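TagI restriction endonuclease (Thermocrispum agreste, PDB 6GHS) is a modification-dependent restriction endonuclease that probably recognises 5-methylcytosine or 5-hydroxymethylcytosine in DNA through its SRA domain and cleaves with its HNH domain. Local coordinates at residues His133-His138 / Arg145-Gln150. Residues are numbered along the deposited sequence; the frame is centred on the assembly and turned at random.
Sequences HWFANH and RVCQFQ
The antiparallel beta hairpin of strands 122-137 and 145-153, within the SAD/SRA domain, brings residues 133-138 against 145-150. W134 with Q148 and A136 with V146 are hydrogen-bonded pairs, four backbone bonds in all, the shortest from Q148 N to W134 O at 2.7 Å. The face bearing W134 and Q148 carries a side-chain hydrogen bond and an indole packed over a glutamine. W134 has its CG in the crowded position between backbone N and carbonyl carbon (chi1 58°), which lays the indole across the partner strand. Q148 CB rests over one ring face, 3.3 Å from W134 NE1, and the ring's far rim, through CZ3, meets Q150 CB at 3.9 Å. The glutamine chain runs extended beyond CG, which places OE1 beside W134 NE1; the indole donates to it (2.9 Å, 146° at the hydrogen) from above the carbonyl plane. K236 of the second subunit grips the same oxygen. An alanine in place of W134 lacks the indole that covers Q148 CB and the NE1 donor, and would probably leave the Q148 amide less firmly held. On the other face C147, small enough to fit beneath a ring, sets SG over the F135 face, 4.3 Å from the centroid. Near the turn, R145 bends at chi2 and chi3 so that its guanidinium passes over F135 C; NH1 donates in the guanidinium plane to N137 OD1 at 3.0 Å. Q148 OE1 is thus shared between W134 and K236 of the second subunit, while R145 joins N137 to the S300, L302 and P303 carbonyls of that subunit, tying the hairpin's internal pairing to the subunit interface.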
loop_
_atom_site.group_PDB
_atom_site.type_symbol
_atom_site.label_atom_id
_atom_site.label_comp_id
_atom_site.label_asym_id
_atom_site.label_seq_id
_atom_site.Cartn_x
_atom_site.Cartn_y
_atom_site.Cartn_z
ATOM N N HIS A 133 -6.433 -2.893 13.307
ATOM C CA HIS A 133 -6.804 -2.986 14.716
ATOM C C HIS A 133 -8.286 -2.729 14.935
ATOM O O HIS A 133 -8.931 -2.066 14.143
ATOM C CB HIS A 133 -5.994 -2.001 15.539
ATOM C CG HIS A 133 -6.340 -0.577 15.264
ATOM N ND1 HIS A 133 -5.610 0.209 14.402
ATOM C CD2 HIS A 133 -7.351 0.200 15.720
ATOM C CE1 HIS A 133 -6.147 1.417 14.350
ATOM N NE2 HIS A 133 -7.202 1.438 15.143
ATOM N N TRP A 134 -8.815 -3.252 16.026
ATOM C CA TRP A 134 -10.226 -3.090 16.345
ATOM C C TRP A 134 -10.452 -3.328 17.819
ATOM O O TRP A 134 -9.522 -3.670 18.550
ATOM C CB TRP A 134 -11.060 -4.090 15.543
ATOM C CG TRP A 134 -10.640 -5.486 15.802
ATOM C CD1 TRP A 134 -11.109 -6.327 16.771
ATOM C CD2 TRP A 134 -9.622 -6.201 15.107
ATOM N NE1 TRP A 134 -10.453 -7.531 16.709
ATOM C CE2 TRP A 134 -9.536 -7.481 15.697
ATOM C CE3 TRP A 134 -8.775 -5.886 14.035
ATOM C CZ2 TRP A 134 -8.640 -8.444 15.254
ATOM C CZ3 TRP A 134 -7.881 -6.845 13.593
ATOM C CH2 TRP A 134 -7.819 -8.111 14.203
ATOM N N PHE A 135 -11.702 -3.145 18.240
ATOM C CA PHE A 135 -12.149 -3.535 19.571
ATOM C C PHE A 135 -13.157 -4.652 19.460
ATOM O O PHE A 135 -13.947 -4.693 18.510
ATOM C CB PHE A 135 -12.730 -2.347 20.312
ATOM C CG PHE A 135 -11.688 -1.374 20.738
ATOM C CD1 PHE A 135 -11.121 -0.504 19.815
ATOM C CD2 PHE A 135 -11.227 -1.358 22.040
ATOM C CE1 PHE A 135 -10.134 0.389 20.195
ATOM C CE2 PHE A 135 -10.243 -0.468 22.427
ATOM C CZ PHE A 135 -9.694 0.406 21.504
ATOM N N ALA A 136 -13.089 -5.577 20.414
ATOM C CA ALA A 136 -14.047 -6.676 20.513
ATOM C C ALA A 136 -14.387 -6.895 21.979
ATOM O O ALA A 136 -13.846 -6.215 22.851
ATOM C CB ALA A 136 -13.476 -7.945 19.889
ATOM N N ASN A 137 -15.289 -7.833 22.238
ATOM C CA ASN A 137 -15.649 -8.200 23.596
ATOM C C ASN A 137 -14.731 -9.293 24.084
ATOM O O ASN A 137 -14.441 -10.239 23.359
ATOM C CB ASN A 137 -17.086 -8.673 23.640
ATOM C CG ASN A 137 -18.050 -7.610 23.170
ATOM O OD1 ASN A 137 -17.886 -6.419 23.456
ATOM N ND2 ASN A 137 -19.056 -8.030 22.434
ATOM N N HIS A 138 -14.267 -9.132 25.319
ATOM C CA HIS A 138 -13.455 -10.126 26.022
ATOM C C HIS A 138 -14.224 -11.440 26.145
ATOM O O HIS A 138 -15.428 -11.426 26.407
ATOM C CB HIS A 138 -13.132 -9.566 27.403
ATOM C CG HIS A 138 -12.215 -10.415 28.217
ATOM N ND1 HIS A 138 -11.200 -11.161 27.663
ATOM C CD2 HIS A 138 -12.133 -10.594 29.556
ATOM C CE1 HIS A 138 -10.542 -11.780 28.627
ATOM N NE2 HIS A 138 -11.084 -11.447 29.786
ATOM N N ARG A 145 -14.643 -4.457 26.771
ATOM C CA ARG A 145 -14.036 -4.357 25.467
ATOM C C ARG A 145 -12.535 -4.508 25.608
ATOM O O ARG A 145 -11.935 -3.987 26.552
ATOM C CB ARG A 145 -14.330 -2.984 24.840
ATOM C CG ARG A 145 -15.803 -2.581 24.772
ATOM C CD ARG A 145 -16.552 -3.348 23.694
ATOM N NE ARG A 145 -16.370 -2.772 22.364
ATOM C CZ ARG A 145 -16.611 -3.412 21.215
ATOM N NH1 ARG A 145 -17.043 -4.682 21.179
ATOM N NH2 ARG A 145 -16.404 -2.769 20.072
ATOM N N VAL A 146 -11.932 -5.195 24.649
ATOM C CA VAL A 146 -10.478 -5.223 24.503
ATOM C C VAL A 146 -10.079 -4.758 23.114
ATOM O O VAL A 146 -10.852 -4.865 22.158
ATOM C CB VAL A 146 -9.875 -6.623 24.745
ATOM C CG1 VAL A 146 -9.959 -6.972 26.220
ATOM C CG2 VAL A 146 -10.545 -7.698 23.880
ATOM N N CYS A 147 -8.850 -4.271 23.032
ATOM C CA CYS A 147 -8.234 -3.843 21.798
ATOM C C CYS A 147 -7.532 -5.027 21.140
ATOM O O CYS A 147 -6.929 -5.823 21.830
ATOM C CB CYS A 147 -7.215 -2.770 22.134
ATOM S SG CYS A 147 -6.679 -1.877 20.683
ATOM N N GLN A 148 -7.593 -5.142 19.820
ATOM C CA GLN A 148 -6.931 -6.253 19.123
ATOM C C GLN A 148 -6.225 -5.828 17.846
ATOM O O GLN A 148 -6.604 -4.859 17.205
ATOM C CB GLN A 148 -7.932 -7.358 18.810
ATOM C CG GLN A 148 -8.066 -8.382 19.918
ATOM C CD GLN A 148 -9.029 -9.502 19.573
ATOM O OE1 GLN A 148 -10.069 -9.283 18.943
ATOM N NE2 GLN A 148 -8.687 -10.714 19.990
ATOM N N PHE A 149 -5.195 -6.576 17.485
ATOM C CA PHE A 149 -4.349 -6.246 16.352
ATOM C C PHE A 149 -4.199 -7.476 15.468
ATOM O O PHE A 149 -4.239 -8.602 15.952
ATOM C CB PHE A 149 -2.978 -5.754 16.841
ATOM C CG PHE A 149 -3.064 -4.583 17.779
ATOM C CD1 PHE A 149 -3.264 -4.781 19.136
ATOM C CD2 PHE A 149 -2.975 -3.275 17.300
ATOM C CE1 PHE A 149 -3.363 -3.699 19.995
ATOM C CE2 PHE A 149 -3.078 -2.189 18.155
ATOM C CZ PHE A 149 -3.266 -2.402 19.502
ATOM N N GLN A 150 -4.049 -7.239 14.168
ATOM C CA GLN A 150 -3.695 -8.279 13.221
ATOM C C GLN A 150 -2.240 -8.093 12.775
ATOM O O GLN A 150 -1.882 -7.035 12.242
ATOM C CB GLN A 150 -4.625 -8.214 12.026
ATOM C CG GLN A 150 -4.559 -9.447 11.141
ATOM C CD GLN A 150 -5.399 -9.303 9.893
ATOM O OE1 GLN A 150 -5.596 -8.197 9.386
ATOM N NE2 GLN A 150 -5.897 -10.423 9.387
#